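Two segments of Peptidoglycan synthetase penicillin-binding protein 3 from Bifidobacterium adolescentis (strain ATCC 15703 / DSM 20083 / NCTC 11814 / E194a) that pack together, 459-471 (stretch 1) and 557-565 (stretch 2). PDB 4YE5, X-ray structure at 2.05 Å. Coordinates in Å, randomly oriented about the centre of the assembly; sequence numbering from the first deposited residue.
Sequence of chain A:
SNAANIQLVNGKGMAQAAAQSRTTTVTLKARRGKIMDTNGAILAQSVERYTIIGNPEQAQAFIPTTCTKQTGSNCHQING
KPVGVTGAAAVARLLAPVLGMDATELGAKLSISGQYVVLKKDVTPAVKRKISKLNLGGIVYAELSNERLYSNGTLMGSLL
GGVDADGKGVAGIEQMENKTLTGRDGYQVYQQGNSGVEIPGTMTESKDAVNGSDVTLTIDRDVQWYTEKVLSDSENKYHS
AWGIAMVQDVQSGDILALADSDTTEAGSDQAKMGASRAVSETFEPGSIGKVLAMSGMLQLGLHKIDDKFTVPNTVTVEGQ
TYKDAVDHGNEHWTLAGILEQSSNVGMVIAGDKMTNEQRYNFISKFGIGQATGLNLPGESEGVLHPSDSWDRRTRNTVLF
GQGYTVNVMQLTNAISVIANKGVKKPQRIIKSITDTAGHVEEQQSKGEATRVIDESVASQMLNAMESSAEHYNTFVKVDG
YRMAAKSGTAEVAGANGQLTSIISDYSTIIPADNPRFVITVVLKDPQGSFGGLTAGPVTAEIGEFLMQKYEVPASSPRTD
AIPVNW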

ATOM      1  N   SER A 459      -2.405  -4.455  29.397  1.00 19.68           N
ATOM      2  CA  SER A 459      -1.283  -5.153  30.012  1.00 22.88           C
ATOM      3  C   SER A 459      -1.620  -6.594  30.341  1.00 21.37           C
ATOM      4  O   SER A 459      -0.788  -7.479  30.176  1.00 22.33           O
ATOM      5  CB  SER A 459      -0.860  -4.461  31.319  1.00 24.33           C
ATOM      6  OG  SER A 459      -0.169  -3.272  31.007  1.00 38.91           O
ATOM      7  N   GLN A 460      -2.818  -6.815  30.869  1.00 24.02           N
ATOM      8  CA  GLN A 460      -3.235  -8.167  31.256  1.00 24.62           C
ATOM      9  C   GLN A 460      -3.423  -9.056  30.032  1.00 20.20           C
ATOM     10  O   GLN A 460      -3.102 -10.245  30.066  1.00 19.22           O
ATOM     11  CB  GLN A 460      -4.515  -8.111  32.093  1.00 21.56           C
ATOM     12  CG  GLN A 460      -4.282  -7.451  33.448  1.00 29.96           C
ATOM     13  CD  GLN A 460      -5.564  -7.156  34.222  1.00 33.89           C
ATOM     14  OE1 GLN A 460      -6.674  -7.372  33.738  1.00 32.65           O
ATOM     15  NE2 GLN A 460      -5.405  -6.649  35.434  1.00 35.86           N
HETATM   16  N   MSE A 461      -3.934  -8.477  28.950  1.00 22.33           N
HETATM   17  CA  MSE A 461      -4.118  -9.223  27.704  1.00 19.45           C
HETATM   18  C   MSE A 461      -2.765  -9.542  27.039  1.00 18.27           C
HETATM   19  O   MSE A 461      -2.576 -10.599  26.461  1.00 17.35           O
HETATM   20  CB  MSE A 461      -5.008  -8.439  26.734  1.00 20.28           C
HETATM   21  CG  MSE A 461      -6.473  -8.352  27.142  1.00 17.59           C
HETATM   22 SE   MSE A 461      -7.233 -10.112  27.395  0.60 22.23          SE
HETATM   23  CE  MSE A 461      -6.948 -10.844  25.629  1.00 17.45           C
ATOM     24  N   LEU A 462      -1.822  -8.616  27.123  1.00 18.42           N
ATOM     25  CA  LEU A 462      -0.480  -8.853  26.599  1.00 16.21           C
ATOM     26  C   LEU A 462       0.169 -10.019  27.354  1.00 17.96           C
ATOM     27  O   LEU A 462       0.812 -10.897  26.761  1.00 19.68           O
ATOM     28  CB  LEU A 462       0.360  -7.580  26.786  1.00 22.62           C
ATOM     29  CG  LEU A 462       1.726  -7.485  26.118  1.00 28.77           C
ATOM     30  CD1 LEU A 462       1.592  -7.564  24.611  1.00 23.62           C
ATOM     31  CD2 LEU A 462       2.392  -6.167  26.505  1.00 35.15           C
ATOM     32  N   ASN A 463      -0.002 -10.006  28.672  1.00 21.50           N
ATOM     33  CA  ASN A 463       0.455 -11.079  29.545  1.00 18.73           C
ATOM     34  C   ASN A 463      -0.183 -12.435  29.146  1.00 18.21           C
ATOM     35  O   ASN A 463       0.502 -13.449  29.038  1.00 18.23           O
ATOM     36  CB  ASN A 463       0.128 -10.702  30.995  1.00 23.02           C
ATOM     37  CG  ASN A 463       0.732 -11.659  32.019  1.00 27.52           C
ATOM     38  OD1 ASN A 463       0.606 -12.878  31.909  1.00 27.44           O
ATOM     39  ND2 ASN A 463       1.378 -11.097  33.036  1.00 25.93           N
ATOM     40  N   ALA A 464      -1.488 -12.446  28.906  1.00 23.94           N
ATOM     41  CA  ALA A 464      -2.168 -13.681  28.481  1.00 23.13           C
ATOM     42  C   ALA A 464      -1.719 -14.113  27.080  1.00 20.95           C
ATOM     43  O   ALA A 464      -1.608 -15.316  26.798  1.00 20.21           O
ATOM     44  CB  ALA A 464      -3.693 -13.508  28.534  1.00 18.29           C
HETATM   45  N   MSE A 465      -1.454 -13.141  26.204  1.00 15.83           N
HETATM   46  CA  MSE A 465      -0.922 -13.443  24.870  1.00 20.00           C
HETATM   47  C   MSE A 465       0.507 -13.990  24.913  1.00 17.03           C
HETATM   48  O   MSE A 465       0.899 -14.809  24.078  1.00 16.14           O
HETATM   49  CB  MSE A 465      -0.998 -12.234  23.917  1.00 18.29           C
HETATM   50  CG  MSE A 465      -2.418 -11.828  23.545  1.00 14.66           C
HETATM   51 SE   MSE A 465      -2.409 -10.369  22.268  0.55 14.33          SE
HETATM   52  CE  MSE A 465      -1.600 -11.336  20.746  1.00 12.28           C
ATOM     53  N   GLU A 466       1.284 -13.540  25.885  1.00 16.83           N
ATOM     54  CA  GLU A 466       2.607 -14.096  26.061  1.00 18.01           C
ATOM     55  C   GLU A 466       2.504 -15.561  26.525  1.00 20.21           C
ATOM     56  O   GLU A 466       3.268 -16.420  26.066  1.00 17.35           O
ATOM     57  CB  GLU A 466       3.461 -13.241  27.022  1.00 18.48           C
ATOM     58  CG  GLU A 466       4.783 -13.911  27.368  1.00 25.59           C
ATOM     59  CD  GLU A 466       5.869 -12.944  27.835  1.00 30.39           C
ATOM     60  OE1 GLU A 466       5.560 -11.768  28.126  1.00 29.05           O
ATOM     61  OE2 GLU A 466       7.039 -13.377  27.907  1.00 29.95           O
ATOM     62  N   SER A 467       1.549 -15.855  27.412  1.00 17.32           N
ATOM     63  CA  SER A 467       1.293 -17.254  27.773  1.00 29.49           C
ATOM     64  C   SER A 467       0.814 -18.031  26.539  1.00 25.90           C
ATOM     65  O   SER A 467       1.203 -19.182  26.332  1.00 21.66           O
ATOM     66  CB  SER A 467       0.273 -17.370  28.918  1.00 18.91           C
ATOM     67  OG  SER A 467       0.798 -16.804  30.106  1.00 19.90           O
ATOM     68  N   SER A 468      -0.003 -17.396  25.703  1.00 19.90           N
ATOM     69  CA  SER A 468      -0.462 -18.046  24.466  1.00 15.61           C
ATOM     70  C   SER A 468       0.723 -18.373  23.526  1.00 17.03           C
ATOM     71  O   SER A 468       0.746 -19.435  22.927  1.00 18.11           O
ATOM     72  CB  SER A 468      -1.513 -17.181  23.726  1.00 14.89           C
ATOM     73  OG  SER A 468      -2.660 -16.935  24.560  1.00 20.21           O
ATOM     74  N   ALA A 469       1.698 -17.467  23.409  1.00 16.91           N
ATOM     75  CA  ALA A 469       2.902 -17.721  22.587  1.00 19.90           C
ATOM     76  C   ALA A 469       3.741 -18.880  23.153  1.00 16.57           C
ATOM     77  O   ALA A 469       4.219 -19.745  22.418  1.00 20.07           O
ATOM     78  CB  ALA A 469       3.779 -16.462  22.493  1.00 14.27           C
ATOM     79  N   GLU A 470       3.927 -18.885  24.461  1.00 16.36           N
ATOM     80  CA  GLU A 470       4.708 -19.943  25.098  1.00 21.45           C
ATOM     81  C   GLU A 470       4.084 -21.321  24.887  1.00 25.46           C
ATOM     82  O   GLU A 470       4.781 -22.329  24.890  1.00 20.15           O
ATOM     83  CB  GLU A 470       4.872 -19.667  26.591  1.00 25.98           C
ATOM     84  CG  GLU A 470       5.776 -18.488  26.879  1.00 27.11           C
ATOM     85  CD  GLU A 470       6.002 -18.301  28.365  1.00 38.05           C
ATOM     86  OE1 GLU A 470       5.410 -19.079  29.145  1.00 41.32           O
ATOM     87  OE2 GLU A 470       6.756 -17.376  28.751  1.00 29.90           O
ATOM     88  N   HIS A 471       2.774 -21.361  24.695  1.00 22.90           N
ATOM     89  CA  HIS A 471       2.093 -22.617  24.377  1.00 26.31           C
ATOM     90  C   HIS A 471       2.690 -23.316  23.129  1.00 20.84           C
ATOM     91  O   HIS A 471       2.633 -24.539  23.017  1.00 24.46           O
ATOM     92  CB  HIS A 471       0.589 -22.357  24.196  1.00 22.06           C
ATOM     93  CG  HIS A 471      -0.233 -23.603  24.115  1.00 28.98           C
ATOM     94  ND1 HIS A 471      -0.626 -24.306  25.233  1.00 33.17           N
ATOM     95  CD2 HIS A 471      -0.732 -24.276  23.050  1.00 27.86           C
ATOM     96  CE1 HIS A 471      -1.340 -25.356  24.861  1.00 37.48           C
ATOM     97  NE2 HIS A 471      -1.421 -25.361  23.544  1.00 29.63           N
ATOM     98  N   PRO A 557      14.057 -11.392  31.683  1.00 37.97           N
ATOM     99  CA  PRO A 557      13.291 -12.567  32.109  1.00 31.89           C
ATOM    100  C   PRO A 557      11.840 -12.223  32.457  1.00 32.24           C
ATOM    101  O   PRO A 557      11.561 -11.165  33.028  1.00 27.80           O
ATOM    102  CB  PRO A 557      14.042 -13.030  33.369  1.00 38.81           C
ATOM    103  CG  PRO A 557      15.459 -12.575  33.153  1.00 34.95           C
ATOM    104  CD  PRO A 557      15.323 -11.251  32.432  1.00 38.63           C
ATOM    105  N   ARG A 558      10.922 -13.107  32.086  1.00 30.18           N
ATOM    106  CA  ARG A 558       9.517 -12.975  32.465  1.00 28.33           C
ATOM    107  C   ARG A 558       9.312 -13.298  33.957  1.00 35.29           C
ATOM    108  O   ARG A 558       9.649 -14.389  34.406  1.00 35.77           O
ATOM    109  CB  ARG A 558       8.660 -13.906  31.595  1.00 25.66           C
ATOM    110  CG  ARG A 558       7.160 -13.668  31.736  1.00 28.11           C
ATOM    111  CD  ARG A 558       6.328 -14.657  30.897  1.00 31.95           C
ATOM    112  NE  ARG A 558       4.924 -14.259  30.920  1.00 21.61           N
ATOM    113  CZ  ARG A 558       3.899 -15.052  30.640  1.00 28.27           C
ATOM    114  NH1 ARG A 558       4.102 -16.319  30.292  1.00 21.86           N
ATOM    115  NH2 ARG A 558       2.664 -14.570  30.712  1.00 29.91           N
ATOM    116  N   THR A 559       8.752 -12.362  34.724  1.00 37.51           N
ATOM    117  CA  THR A 559       8.571 -12.593  36.156  1.00 41.87           C
ATOM    118  C   THR A 559       7.140 -12.440  36.647  1.00 38.80           C
ATOM    119  O   THR A 559       6.880 -12.606  37.829  1.00 42.51           O
ATOM    120  CB  THR A 559       9.436 -11.638  37.016  1.00 45.07           C
ATOM    121  OG1 THR A 559       9.065 -10.279  36.748  1.00 44.64           O
ATOM    122  CG2 THR A 559      10.933 -11.845  36.745  1.00 41.83           C
ATOM    123  N   ASP A 560       6.212 -12.098  35.767  1.00 33.55           N
ATOM    124  CA  ASP A 560       4.867 -11.775  36.240  1.00 38.24           C
ATOM    125  C   ASP A 560       3.744 -12.545  35.532  1.00 34.21           C
ATOM    126  O   ASP A 560       2.640 -12.020  35.378  1.00 26.52           O
ATOM    127  CB  ASP A 560       4.622 -10.263  36.126  1.00 42.09           C
ATOM    128  CG  ASP A 560       4.683  -9.756  34.681  1.00 47.64           C
ATOM    129  OD1 ASP A 560       5.096 -10.518  33.770  1.00 40.13           O
ATOM    130  OD2 ASP A 560       4.329  -8.574  34.463  1.00 48.99           O
ATOM    131  N   ALA A 561       4.015 -13.778  35.116  1.00 31.56           N
ATOM    132  CA  ALA A 561       3.038 -14.525  34.322  1.00 34.65           C
ATOM    133  C   ALA A 561       1.719 -14.675  35.072  1.00 35.16           C
ATOM    134  O   ALA A 561       1.710 -15.040  36.231  1.00 30.79           O
ATOM    135  CB  ALA A 561       3.588 -15.907  33.940  1.00 32.00           C
ATOM    136  N   ILE A 562       0.607 -14.381  34.416  1.00 28.29           N
ATOM    137  CA  ILE A 562      -0.687 -14.624  35.029  1.00 29.51           C
ATOM    138  C   ILE A 562      -0.998 -16.101  34.808  1.00 33.17           C
ATOM    139  O   ILE A 562      -0.841 -16.598  33.703  1.00 26.05           O
ATOM    140  CB  ILE A 562      -1.773 -13.705  34.426  1.00 28.07           C
ATOM    141  CG1 ILE A 562      -1.478 -12.242  34.795  1.00 35.49           C
ATOM    142  CG2 ILE A 562      -3.170 -14.098  34.919  1.00 24.35           C
ATOM    143  CD1 ILE A 562      -2.204 -11.228  33.933  1.00 32.21           C
ATOM    144  N   PRO A 563      -1.389 -16.818  35.876  1.00 33.66           N
ATOM    145  CA  PRO A 563      -1.637 -18.264  35.762  1.00 30.08           C
ATOM    146  C   PRO A 563      -2.686 -18.622  34.716  1.00 31.34           C
ATOM    147  O   PRO A 563      -3.708 -17.933  34.574  1.00 24.98           O
ATOM    148  CB  PRO A 563      -2.111 -18.667  37.179  1.00 36.30           C
ATOM    149  CG  PRO A 563      -2.391 -17.361  37.897  1.00 40.53           C
ATOM    150  CD  PRO A 563      -1.489 -16.343  37.266  1.00 37.99           C
ATOM    151  N   VAL A 564      -2.424 -19.698  33.983  1.00 24.86           N
ATOM    152  CA  VAL A 564      -3.333 -20.156  32.929  1.00 24.68           C
ATOM    153  C   VAL A 564      -4.204 -21.324  33.406  1.00 26.66           C
ATOM    154  O   VAL A 564      -5.168 -21.727  32.743  1.00 26.76           O
ATOM    155  CB  VAL A 564      -2.543 -20.583  31.675  1.00 30.26           C
ATOM    156  CG1 VAL A 564      -2.127 -19.359  30.868  1.00 25.62           C
ATOM    157  CG2 VAL A 564      -1.304 -21.429  32.082  1.00 26.81           C
ATOM    158  N   ASN A 565      -3.855 -21.885  34.551  1.00 28.52           N
ATOM    159  CA  ASN A 565      -4.701 -22.917  35.149  1.00 33.03           C
ATOM    160  C   ASN A 565      -4.787 -22.764  36.656  1.00 34.09           C
ATOM    161  O   ASN A 565      -4.170 -21.866  37.228  1.00 33.97           O
ATOM    162  CB  ASN A 565      -4.218 -24.319  34.766  1.00 38.98           C
ATOM    163  CG  ASN A 565      -2.719 -24.480  34.914  1.00 47.03           C
ATOM    164  OD1 ASN A 565      -2.149 -24.124  35.945  1.00 49.12           O
ATOM    165  ND2 ASN A 565      -2.069 -25.007  33.877  1.00 42.10           N
TER
HETATM  166  O   HOH W   1      -0.810 -15.325  31.283  1.00 23.91           O
HETATM  167  O   HOH W   2       1.666  -8.016  33.003  1.00 38.63           O
HETATM  168  O   HOH W   3       0.980 -18.464  32.868  1.00 48.92           O

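An irregular segment, 557-565, lies along one side of the helix of 459-471 and is held there mainly by two side chains, N463 from the helix and R558 from the segment. N463 points toward the segment and its amide grips the backbone at two places: ND2 donates to D560 O at 2.8 Å, and OD1 accepts from I562 N at 2.9 Å, both with good angles. Because the carbonyl and the NH belong to residues on either side of A561 in sequence, one side-chain amide bonds both a carbonyl and an NH of a segment that has no regular helix or strand. The CA atoms of N463 and A561 are accordingly the closest pair across the contact, 6.4 Å apart.

R558 reaches the helix with chi1, chi2 and chi3 all t, an extended chain that delivers its guanidinium among side chains from successive turns. Its best hydrogen bond runs from NH2 to S467 OG, 3.0 Å; NH1 makes a weak one to the same oxygen at 3.3 Å. NH2 also donates weakly to N463 OD1 at 2.9 Å, where the distance is short but the angle is only 123°. On the NH1 side, E470 OE2 lies 3.2 Å from R558 NH1, a salt bridge that includes a weak hydrogen bond. These three partners sit at the edge of the guanidinium, near its plane. E466 is placed differently, with its carboxylate carbon over one face. The long salt bridge between E466 OE2 and R558 NE, 3.8 Å, is therefore one of charge alone, since no N-H points at the oxygen; both carboxylate oxygens of E466 are hydrogen-bonded elsewhere in the structure.

Water extends the polar network. Water 1 lies within hydrogen-bonding distance of N463 OD1 (2.9 Å) and I562 O (2.7 Å), and its oxygen is 2.5 Å from S467 OG. Water 3 also links S467 to I562, donating to I562 O at 2.7 Å and lying 3.2 Å from S467 OG. Water 2 accepts from N463 ND2 and donates to D560 OD2, its oxygen 3.1 Å from each, so it joins two side chains that also approach each other directly: N463 ND2 and D560 OD1 are 3.8 Å apart.

Van der Waals packing is modest. The CB of I562 points sideways, but its side chain ends nearer the helix, bringing CD1 to 3.5 Å from N463 CG and 4.1 Å from Q460 O. Farther along, V564 CG1 rests 3.7 Å from S467 CB. The two stretches together bury 434 Å², with R558 and N463 contributing the largest shares.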